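D-threo-3-hydroxyaspartate dehydratase (Delftia, PDB 3WQC) uses pyridoxal 5'-phosphate to catalyse the deamination of D-threo-3-hydroxyaspartate to oxaloacetate and ammonium, and also dehydrates L-threo- and L-erythro-3-hydroxyaspartate and D-serine. Local coordinates at residues Arg47-Val52 and Glu242-Val247; Ile72-Leu77 and Thr89-Ala94; Asp114-Val119 and Ala138-Ile143. All blocks are in the same frame, centred on the assembly; numbering follows the deposited sequence.

Contact 1: residues Arg47-Val52 and Glu242-Val247; sequences RLRPHV and EVRAGV. With PLP (pyridoxal-5'-phosphate), chain J.
Glu242 opens the segment with CG between its backbone N and C and the chain extended beyond, and its carboxylate reaches across to Arg49. The guanidinium meets it side-on: Arg49 NE lies 2.9 Å from Glu242 OE1, and Arg49 NH2 is 3.1 Å from Glu242 OE2, each oxygen using its syn lone pair although the two planes are turned 44° apart. Ser224 also bonds OE1, Asp90 holds the far NH1 of Arg49, and two waters link OE2 to the Arg47 guanidinium, one weakly, at NH2. At Val243 the backbone pairing is parallel: its N donates to Arg47 O and its O accepts from Arg49 N, both in the carbonyl plane. This pairing of strands 47-48 and 242-243 joins the first and last of the parallel strands in the TIM-barrel domain of the alanine racemase fold, closing the barrel. Arg244 bends at chi3 and brings its guanidinium edge to the cofactor, NH2 of Arg244 lying 2.9 Å from PLP N1, while Ser224 bonds its NH1; the N-H donated to N1 would probably disfavour protonation of the pyridine nitrogen. Ala245 O takes His51 N from 52° above the carbonyl plane. His51 then sends CD2 to 3.4 Å from PLP C4, its ND1 bonded to Lys53 N. Gly246 N donates almost straight to PLP O1P (2.6 Å, 172°), and Val247 N reaches PLP O3P at 3.2 Å.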
loop_
_atom_site.group_PDB
_atom_site.type_symbol
_atom_site.label_atom_id
_atom_site.label_comp_id
_atom_site.label_asym_id
_atom_site.label_seq_id
_atom_site.Cartn_x
_atom_site.Cartn_y
_atom_site.Cartn_z
ATOM N N ARG B 47 -6.801 -22.755 21.944
ATOM C CA ARG B 47 -7.745 -22.059 21.062
ATOM C C ARG B 47 -6.901 -21.369 19.961
ATOM O O ARG B 47 -5.698 -21.020 20.161
ATOM C CB ARG B 47 -8.509 -21.006 21.808
ATOM C CG ARG B 47 -9.422 -21.683 22.805
ATOM C CD ARG B 47 -10.468 -20.712 23.196
ATOM N NE ARG B 47 -10.029 -19.768 24.183
ATOM C CZ ARG B 47 -10.105 -20.018 25.509
ATOM N NH1 ARG B 47 -10.521 -21.199 25.908
ATOM N NH2 ARG B 47 -9.723 -19.129 26.443
ATOM N N LEU B 48 -7.543 -21.177 18.800
ATOM C CA LEU B 48 -6.920 -20.330 17.727
ATOM C C LEU B 48 -7.783 -19.115 17.620
ATOM O O LEU B 48 -9.009 -19.177 17.429
ATOM C CB LEU B 48 -7.013 -21.083 16.345
ATOM C CG LEU B 48 -6.480 -20.279 15.181
ATOM C CD1 LEU B 48 -5.012 -19.897 15.298
ATOM C CD2 LEU B 48 -6.678 -21.031 13.864
ATOM N N ARG B 49 -7.128 -17.935 17.806
ATOM C CA ARG B 49 -7.835 -16.612 17.696
ATOM C C ARG B 49 -7.157 -15.947 16.480
ATOM O O ARG B 49 -6.122 -15.225 16.591
ATOM C CB ARG B 49 -7.572 -15.749 18.940
ATOM C CG ARG B 49 -8.352 -14.424 18.840
ATOM C CD ARG B 49 -7.881 -13.395 19.915
ATOM N NE ARG B 49 -8.395 -13.781 21.233
ATOM C CZ ARG B 49 -9.632 -13.570 21.665
ATOM N NH1 ARG B 49 -10.499 -12.853 20.899
ATOM N NH2 ARG B 49 -10.018 -14.049 22.880
ATOM N N PRO B 50 -7.711 -16.167 15.266
ATOM C CA PRO B 50 -7.042 -15.680 14.036
ATOM C C PRO B 50 -6.966 -14.161 14.065
ATOM O O PRO B 50 -7.894 -13.444 14.523
ATOM C CB PRO B 50 -7.985 -16.157 12.894
ATOM C CG PRO B 50 -9.311 -16.516 13.542
ATOM C CD PRO B 50 -8.956 -16.906 15.018
ATOM N N HIS B 51 -5.882 -13.697 13.493
ATOM C CA HIS B 51 -5.705 -12.223 13.305
ATOM C C HIS B 51 -6.222 -11.833 11.944
ATOM O O HIS B 51 -5.652 -12.244 10.928
ATOM C CB HIS B 51 -4.201 -11.855 13.471
ATOM C CG HIS B 51 -4.089 -10.434 13.908
ATOM N ND1 HIS B 51 -4.811 -9.408 13.280
ATOM C CD2 HIS B 51 -3.372 -9.836 14.968
ATOM C CE1 HIS B 51 -4.607 -8.263 13.952
ATOM N NE2 HIS B 51 -3.683 -8.516 14.947
ATOM N N VAL B 52 -7.308 -11.068 11.916
ATOM C CA VAL B 52 -7.953 -10.709 10.646
ATOM C C VAL B 52 -7.259 -9.534 9.973
ATOM O O VAL B 52 -7.729 -9.142 8.905
ATOM C CB VAL B 52 -9.479 -10.418 10.837
ATOM C CG1 VAL B 52 -10.170 -11.702 11.331
ATOM C CG2 VAL B 52 -9.752 -9.210 11.746
ATOM N N GLU B 242 -4.380 -19.659 24.166
ATOM C CA GLU B 242 -4.760 -19.412 22.750
ATOM C C GLU B 242 -3.495 -19.017 22.010
ATOM O O GLU B 242 -2.540 -18.414 22.537
ATOM C CB GLU B 242 -5.825 -18.368 22.631
ATOM C CG GLU B 242 -5.323 -17.020 23.108
ATOM C CD GLU B 242 -6.356 -15.886 22.868
ATOM O OE1 GLU B 242 -5.912 -14.767 22.436
ATOM O OE2 GLU B 242 -7.595 -16.028 23.111
ATOM N N VAL B 243 -3.552 -19.271 20.701
ATOM C CA VAL B 243 -2.554 -18.784 19.760
ATOM C C VAL B 243 -3.251 -17.876 18.748
ATOM O O VAL B 243 -4.352 -18.159 18.288
ATOM C CB VAL B 243 -1.920 -19.988 19.036
ATOM C CG1 VAL B 243 -1.059 -19.615 17.819
ATOM C CG2 VAL B 243 -1.086 -20.788 20.030
ATOM N N ARG B 244 -2.546 -16.786 18.406
ATOM C CA ARG B 244 -3.006 -15.834 17.390
ATOM C C ARG B 244 -2.088 -16.006 16.153
ATOM O O ARG B 244 -0.849 -15.959 16.252
ATOM C CB ARG B 244 -2.807 -14.373 17.929
ATOM C CG ARG B 244 -3.563 -14.222 19.275
ATOM C CD ARG B 244 -3.531 -12.738 19.757
ATOM N NE ARG B 244 -2.200 -12.142 19.508
ATOM C CZ ARG B 244 -1.061 -12.479 20.144
ATOM N NH1 ARG B 244 -1.113 -13.205 21.283
ATOM N NH2 ARG B 244 0.126 -12.079 19.681
ATOM N N ALA B 245 -2.710 -16.132 15.000
ATOM C CA ALA B 245 -1.915 -16.198 13.731
ATOM C C ALA B 245 -2.860 -15.658 12.665
ATOM O O ALA B 245 -4.093 -15.770 12.789
ATOM C CB ALA B 245 -1.594 -17.660 13.361
ATOM N N GLY B 246 -2.270 -14.970 11.703
ATOM C CA GLY B 246 -3.127 -14.317 10.658
ATOM C C GLY B 246 -2.657 -14.623 9.246
ATOM O O GLY B 246 -3.516 -14.948 8.403
ATOM N N VAL B 247 -1.378 -14.425 8.918
ATOM C CA VAL B 247 -0.973 -14.446 7.482
ATOM C C VAL B 247 -1.147 -15.856 6.953
ATOM O O VAL B 247 -1.305 -16.008 5.727
ATOM C CB VAL B 247 0.453 -13.923 7.256
ATOM C CG1 VAL B 247 1.543 -14.876 7.834
ATOM C CG2 VAL B 247 0.652 -13.589 5.773
HETATM N N1 PLP J . -0.439 -10.976 17.032
HETATM C C2 PLP J . -0.200 -9.661 16.850
HETATM C C2A PLP J . -0.166 -8.712 18.026
HETATM C C3 PLP J . 0.007 -9.173 15.507
HETATM O O3 PLP J . 0.216 -7.878 15.329
HETATM C C4 PLP J . -0.027 -10.126 14.429
HETATM C C4A PLP J . 0.137 -9.647 13.096
HETATM C C5 PLP J . -0.288 -11.498 14.721
HETATM C C6 PLP J . -0.417 -11.892 16.060
HETATM C C5A PLP J . -0.327 -12.536 13.626
HETATM O O4P PLP J . 1.056 -12.696 13.062
HETATM P P PLP J . 1.178 -13.433 11.645
HETATM O O1P PLP J . 0.344 -14.648 11.810
HETATM O O2P PLP J . 2.632 -13.740 11.555
HETATM O O3P PLP J . 0.629 -12.565 10.588
HETATM O O HOH W 1 -9.618 -17.530 21.823
HETATM O O HOH W 2 -7.496 -17.865 25.508
HETATM O O HOH W 3 -6.096 -14.270 9.070
#

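Contact 2: residues Ile72-Leu77 and Thr89-Ala94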
loop_
_atom_site.group_PDB
_atom_site.type_symbol
_atom_site.label_atom_id
_atom_site.label_comp_id
_atom_site.label_asym_id
_atom_site.label_seq_id
_atom_site.Cartn_x
_atom_site.Cartn_y
_atom_site.Cartn_z
ATOM N N ILE B 72 -11.564 -13.395 17.407
ATOM C CA ILE B 72 -10.603 -12.892 16.465
ATOM C C ILE B 72 -9.685 -11.874 17.180
ATOM O O ILE B 72 -10.025 -11.342 18.257
ATOM C CB ILE B 72 -11.286 -12.153 15.260
ATOM C CG1 ILE B 72 -12.081 -10.892 15.708
ATOM C CG2 ILE B 72 -12.152 -13.138 14.442
ATOM C CD1 ILE B 72 -12.743 -10.115 14.560
ATOM N N THR B 73 -8.608 -11.555 16.472
ATOM C CA THR B 73 -7.722 -10.447 16.852
ATOM C C THR B 73 -7.827 -9.418 15.744
ATOM O O THR B 73 -7.884 -9.783 14.531
ATOM C CB THR B 73 -6.235 -10.894 16.908
ATOM O OG1 THR B 73 -6.149 -12.137 17.654
ATOM C CG2 THR B 73 -5.390 -9.863 17.643
ATOM N N VAL B 74 -7.871 -8.131 16.118
ATOM C CA VAL B 74 -7.970 -7.060 15.122
ATOM C C VAL B 74 -6.803 -6.087 15.381
ATOM O O VAL B 74 -6.268 -5.960 16.503
ATOM C CB VAL B 74 -9.302 -6.264 15.171
ATOM C CG1 VAL B 74 -10.428 -7.259 14.808
ATOM C CG2 VAL B 74 -9.560 -5.608 16.524
ATOM N N SER B 75 -6.435 -5.339 14.317
ATOM C CA SER B 75 -5.333 -4.354 14.379
ATOM C C SER B 75 -5.844 -2.917 14.479
ATOM O O SER B 75 -5.000 -2.015 14.611
ATOM C CB SER B 75 -4.378 -4.495 13.206
ATOM O OG SER B 75 -4.979 -4.045 11.977
ATOM N N THR B 76 -7.151 -2.686 14.377
ATOM C CA THR B 76 -7.748 -1.353 14.406
ATOM C C THR B 76 -9.154 -1.456 15.004
ATOM O O THR B 76 -9.767 -2.536 14.881
ATOM C CB THR B 76 -7.881 -0.724 13.004
ATOM O OG1 THR B 76 -8.751 -1.541 12.176
ATOM C CG2 THR B 76 -6.535 -0.555 12.298
ATOM N N LEU B 77 -9.659 -0.367 15.587
ATOM C CA LEU B 77 -11.063 -0.399 16.036
ATOM C C LEU B 77 -12.026 -0.420 14.823
ATOM O O LEU B 77 -13.149 -0.879 15.004
ATOM C CB LEU B 77 -11.407 0.704 17.053
ATOM C CG LEU B 77 -10.681 0.494 18.380
ATOM C CD1 LEU B 77 -11.092 1.628 19.304
ATOM C CD2 LEU B 77 -11.028 -0.891 18.985
ATOM N N THR B 89 -18.436 -11.415 18.344
ATOM C CA THR B 89 -18.499 -10.664 19.594
ATOM C C THR B 89 -17.211 -10.751 20.391
ATOM O O THR B 89 -16.945 -9.877 21.198
ATOM C CB THR B 89 -19.653 -11.190 20.470
ATOM O OG1 THR B 89 -19.475 -12.566 20.731
ATOM C CG2 THR B 89 -20.997 -11.019 19.758
ATOM N N ASP B 90 -16.385 -11.775 20.157
ATOM C CA ASP B 90 -15.157 -11.983 20.975
ATOM C C ASP B 90 -13.967 -11.431 20.211
ATOM O O ASP B 90 -13.392 -12.067 19.293
ATOM C CB ASP B 90 -15.045 -13.483 21.184
ATOM C CG ASP B 90 -13.817 -13.915 21.967
ATOM O OD1 ASP B 90 -12.937 -13.025 22.337
ATOM O OD2 ASP B 90 -13.582 -15.179 22.157
ATOM N N ILE B 91 -13.608 -10.173 20.544
ATOM C CA ILE B 91 -12.626 -9.442 19.690
ATOM C C ILE B 91 -11.531 -8.870 20.587
ATOM O O ILE B 91 -11.809 -8.162 21.593
ATOM C CB ILE B 91 -13.329 -8.264 18.956
ATOM C CG1 ILE B 91 -14.431 -8.794 18.030
ATOM C CG2 ILE B 91 -12.276 -7.447 18.123
ATOM C CD1 ILE B 91 -15.113 -7.721 17.167
ATOM N N LEU B 92 -10.294 -9.159 20.219
ATOM C CA LEU B 92 -9.104 -8.593 20.918
ATOM C C LEU B 92 -8.470 -7.547 20.038
ATOM O O LEU B 92 -8.056 -7.884 18.898
ATOM C CB LEU B 92 -8.096 -9.753 21.121
ATOM C CG LEU B 92 -6.690 -9.362 21.639
ATOM C CD1 LEU B 92 -6.787 -8.775 23.075
ATOM C CD2 LEU B 92 -5.750 -10.600 21.562
ATOM N N TYR B 93 -8.366 -6.317 20.529
ATOM C CA TYR B 93 -7.722 -5.246 19.782
ATOM C C TYR B 93 -6.267 -5.195 20.216
ATOM O O TYR B 93 -5.919 -4.695 21.307
ATOM C CB TYR B 93 -8.448 -3.926 20.048
ATOM C CG TYR B 93 -7.719 -2.736 19.470
ATOM C CD1 TYR B 93 -7.041 -2.743 18.229
ATOM C CD2 TYR B 93 -7.711 -1.546 20.237
ATOM C CE1 TYR B 93 -6.368 -1.571 17.756
ATOM C CE2 TYR B 93 -7.093 -0.381 19.760
ATOM C CZ TYR B 93 -6.424 -0.405 18.536
ATOM O OH TYR B 93 -5.762 0.712 18.076
ATOM N N ALA B 94 -5.377 -5.831 19.411
ATOM C CA ALA B 94 -3.996 -6.145 19.870
ATOM C C ALA B 94 -3.018 -5.054 19.414
ATOM O O ALA B 94 -1.955 -5.360 18.821
ATOM C CB ALA B 94 -3.566 -7.554 19.404
HETATM O O HOH W 4 -4.586 0.459 15.738
HETATM O O HOH W 5 -7.896 1.701 16.198
#
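One face of the Tyr93 ring carries Leu77, whose CD2 stands 4.0 Å from the Tyr93 ring centroid and 29° off its normal, a CH-pi contact made by side chains crossing at about a right angle. At the ring edge, near its plane, lie the carbonyl oxygens of Val74 and Ser75, with Ser75 O 3.5 Å from Tyr93 CE1. These groups belong to a beta-alpha-beta unit of the TIM barrel: strand 72-74, helix 77-85 and strand 90-93, the strands parallel with axes 33° apart. Thr76, its OG1 also bonded to Glu79, is the N-cap of that helix, and Tyr93, CG anti to its backbone N (chi1 172°), lies under this first turn. Two waters tie the Tyr93 hydroxyl to it, one reaching Ser75 O and the other accepting from Leu77 N. A serine in place of Tyr93 would remove ring and hydroxyl and would probably loosen the packing of Leu77 and the water links to the helix start. Four backbone bonds alternate from Ile72 N to Ala94 N; Val74 N to Leu92 O, at 2.8 Å, runs nearly along the C=O axis. Ile72, Val74, Ile91 and Tyr93 share the sheet face that helix 77-85 covers, with Val74 CG2 3.6 Å from Ile91 CG2. Thr73 and Leu92 occupy the other face, where Thr73 CG2 presses on CB of the cofactor-pocket residue Ala94 at 3.4 Å, tighter than ordinary van der Waals contact.

Contact 3: residues Asp114-Val119 and Ala138-Ile143; sequences DLKLIV and AFEVWI
Strands 114-119 and 140-146 are consecutive parallel strands of the TIM barrel, joined through helix 122-135 as a beta-alpha-beta unit, and their segment axes approach to 4.5 Å. Lys116 shows how the inward-facing layer is built. Its CB lies over one face of the Trp142 indole, 4.2 Å above the plane and offset toward the rim. CG, anti to the carbonyl carbon, wedges between two neighbours: Lys116 CG is 3.4 Å from Glu140 CD and 3.7 Å from Trp142 NE1. CD runs along the same carboxylate, the two side chains lying side by side. Bends at chi2 and chi3 then turn the chain back toward its own strand, CE packing near Arg49 NH2, so NZ ends beside Asp114 and not Glu140; it donates to Asp114 O, 2.9 Å from Lys116 NZ, and forms a weakly hydrogen-bonded salt bridge with Asp114 OD2. Asp90 on the adjacent strand is its stronger charged partner. Lys116 thus meets Glu140 through methylenes, Lys116 NZ remaining 4.7 Å from Glu140 OE2. Three backbone bonds join the strands: Leu117 N donates to Glu140 O at 175°, Leu117 O accepts from Trp142 N, and Val119 N reaches Trp142 O. A water donates to both Leu115 O and Glu140 O, linking the two segments. On the helix side, Leu117 CD1 meets Phe139 CD1, and Val119, which packs on helix 122-135, sets CG2 against Val141 CG1. The indole is fixed by Glu140 OE1, which receives Trp142 NE1 at 2.8 Å and 177°, within the ring plane but from above the carboxylate plane.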
loop_
_atom_site.group_PDB
_atom_site.type_symbol
_atom_site.label_atom_id
_atom_site.label_comp_id
_atom_site.label_asym_id
_atom_site.label_seq_id
_atom_site.Cartn_x
_atom_site.Cartn_y
_atom_site.Cartn_z
ATOM N N ASP B 114 -17.636 -7.951 23.109
ATOM C CA ASP B 114 -16.749 -8.332 24.230
ATOM C C ASP B 114 -15.357 -7.997 23.787
ATOM O O ASP B 114 -14.515 -8.869 23.446
ATOM C CB ASP B 114 -16.850 -9.795 24.506
ATOM C CG ASP B 114 -16.176 -10.123 25.837
ATOM O OD1 ASP B 114 -16.271 -9.250 26.749
ATOM O OD2 ASP B 114 -15.720 -11.260 26.063
ATOM N N LEU B 115 -15.112 -6.705 23.729
ATOM C CA LEU B 115 -13.879 -6.158 23.150
ATOM C C LEU B 115 -12.809 -6.093 24.259
ATOM O O LEU B 115 -13.060 -5.485 25.320
ATOM C CB LEU B 115 -14.195 -4.707 22.658
ATOM C CG LEU B 115 -12.945 -3.964 22.147
ATOM C CD1 LEU B 115 -12.373 -4.645 20.860
ATOM C CD2 LEU B 115 -13.382 -2.519 21.914
ATOM N N LYS B 116 -11.653 -6.652 23.986
ATOM C CA LYS B 116 -10.498 -6.641 24.928
ATOM C C LYS B 116 -9.465 -5.673 24.410
ATOM O O LYS B 116 -9.211 -5.592 23.176
ATOM C CB LYS B 116 -9.849 -8.040 25.007
ATOM C CG LYS B 116 -10.615 -9.037 25.852
ATOM C CD LYS B 116 -11.852 -9.502 25.454
ATOM C CE LYS B 116 -11.682 -10.529 24.322
ATOM N NZ LYS B 116 -13.073 -11.189 24.488
ATOM N N LEU B 117 -8.855 -4.912 25.309
ATOM C CA LEU B 117 -7.803 -3.921 24.982
ATOM C C LEU B 117 -6.474 -4.407 25.569
ATOM O O LEU B 117 -6.494 -5.282 26.476
ATOM C CB LEU B 117 -8.160 -2.538 25.616
ATOM C CG LEU B 117 -9.567 -2.064 25.279
ATOM C CD1 LEU B 117 -9.838 -0.718 25.974
ATOM C CD2 LEU B 117 -9.682 -1.870 23.706
ATOM N N ILE B 118 -5.360 -3.824 25.134
ATOM C CA ILE B 118 -4.057 -4.222 25.658
ATOM C C ILE B 118 -3.300 -2.972 26.046
ATOM O O ILE B 118 -3.445 -1.890 25.444
ATOM C CB ILE B 118 -3.256 -5.106 24.656
ATOM C CG1 ILE B 118 -2.671 -4.306 23.493
ATOM C CG2 ILE B 118 -4.132 -6.291 24.179
ATOM C CD1 ILE B 118 -1.722 -5.167 22.627
ATOM N N VAL B 119 -2.425 -3.111 27.054
ATOM C CA VAL B 119 -1.529 -2.015 27.477
ATOM C C VAL B 119 -0.161 -2.613 27.806
ATOM O O VAL B 119 -0.039 -3.811 28.122
ATOM C CB VAL B 119 -2.039 -1.189 28.707
ATOM C CG1 VAL B 119 -3.388 -0.558 28.370
ATOM C CG2 VAL B 119 -2.122 -2.028 29.968
ATOM N N ALA B 138 -16.178 -1.708 33.412
ATOM C CA ALA B 138 -15.048 -2.533 33.820
ATOM C C ALA B 138 -14.449 -3.078 32.511
ATOM O O ALA B 138 -14.737 -4.196 32.061
ATOM C CB ALA B 138 -15.452 -3.636 34.755
ATOM N N PHE B 139 -13.619 -2.270 31.882
ATOM C CA PHE B 139 -12.940 -2.759 30.659
ATOM C C PHE B 139 -12.139 -4.006 30.920
ATOM O O PHE B 139 -11.502 -4.098 32.038
ATOM C CB PHE B 139 -11.923 -1.703 30.151
ATOM C CG PHE B 139 -12.613 -0.477 29.548
ATOM C CD1 PHE B 139 -13.050 -0.546 28.192
ATOM C CD2 PHE B 139 -12.794 0.734 30.262
ATOM C CE1 PHE B 139 -13.642 0.604 27.586
ATOM C CE2 PHE B 139 -13.401 1.822 29.691
ATOM C CZ PHE B 139 -13.824 1.779 28.350
ATOM N N GLU B 140 -12.039 -4.913 29.920
ATOM C CA GLU B 140 -11.136 -6.051 30.046
ATOM C C GLU B 140 -9.837 -5.639 29.366
ATOM O O GLU B 140 -9.845 -5.215 28.159
ATOM C CB GLU B 140 -11.723 -7.284 29.369
ATOM C CG GLU B 140 -10.742 -8.453 29.541
ATOM C CD GLU B 140 -11.323 -9.783 29.128
ATOM O OE1 GLU B 140 -10.477 -10.741 28.977
ATOM O OE2 GLU B 140 -12.588 -9.964 29.034
ATOM N N VAL B 141 -8.709 -5.792 30.048
ATOM C CA VAL B 141 -7.430 -5.325 29.566
ATOM C C VAL B 141 -6.432 -6.447 29.793
ATOM O O VAL B 141 -6.401 -7.075 30.868
ATOM C CB VAL B 141 -6.960 -4.048 30.296
ATOM C CG1 VAL B 141 -5.652 -3.517 29.702
ATOM C CG2 VAL B 141 -8.045 -2.968 30.264
ATOM N N TRP B 142 -5.636 -6.724 28.740
ATOM C CA TRP B 142 -4.526 -7.676 28.849
ATOM C C TRP B 142 -3.248 -6.912 28.831
ATOM O O TRP B 142 -3.156 -5.812 28.247
ATOM C CB TRP B 142 -4.523 -8.672 27.697
ATOM C CG TRP B 142 -5.777 -9.518 27.636
ATOM C CD1 TRP B 142 -6.971 -9.467 28.370
ATOM C CD2 TRP B 142 -5.973 -10.574 26.646
ATOM N NE1 TRP B 142 -7.871 -10.394 27.893
ATOM C CE2 TRP B 142 -7.312 -11.094 26.835
ATOM C CE3 TRP B 142 -5.178 -11.078 25.595
ATOM C CZ2 TRP B 142 -7.841 -12.121 26.002
ATOM C CZ3 TRP B 142 -5.698 -12.092 24.753
ATOM C CH2 TRP B 142 -7.017 -12.601 24.967
ATOM N N ILE B 143 -2.185 -7.496 29.410
ATOM C CA ILE B 143 -0.875 -6.799 29.460
ATOM C C ILE B 143 -0.009 -7.398 28.360
ATOM O O ILE B 143 0.184 -8.651 28.294
ATOM C CB ILE B 143 -0.204 -6.923 30.837
ATOM C CG1 ILE B 143 -1.173 -6.315 31.916
ATOM C CG2 ILE B 143 1.190 -6.256 30.768
ATOM C CD1 ILE B 143 -0.663 -6.559 33.353
HETATM O O HOH W 6 -12.087 -3.823 27.239
#

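All three contacts are buried pairings of parallel strands in one barrel sheet, yet they differ in span and chemistry. Contact 1 joins strands distant in sequence, whereas contacts 2 and 3 each close a local beta-alpha-beta unit and lie in series, strands 90-93 and 114-119 being sheet neighbours. Contact 1, centred 9 Å from the chain centre, supplies a guanidinium, a histidine ring and backbone N-H groups to the cofactor. Contact 2, at 13 Å, touches PLP through Ala94; contact 3, at 21 Å, is structural. Charges thread all three: Asp90 of contact 2 bridges both Arg49 of contact 1 and Lys116 of contact 3, and Trp142 CH2 packs 3.5 Å from Glu242 OE1.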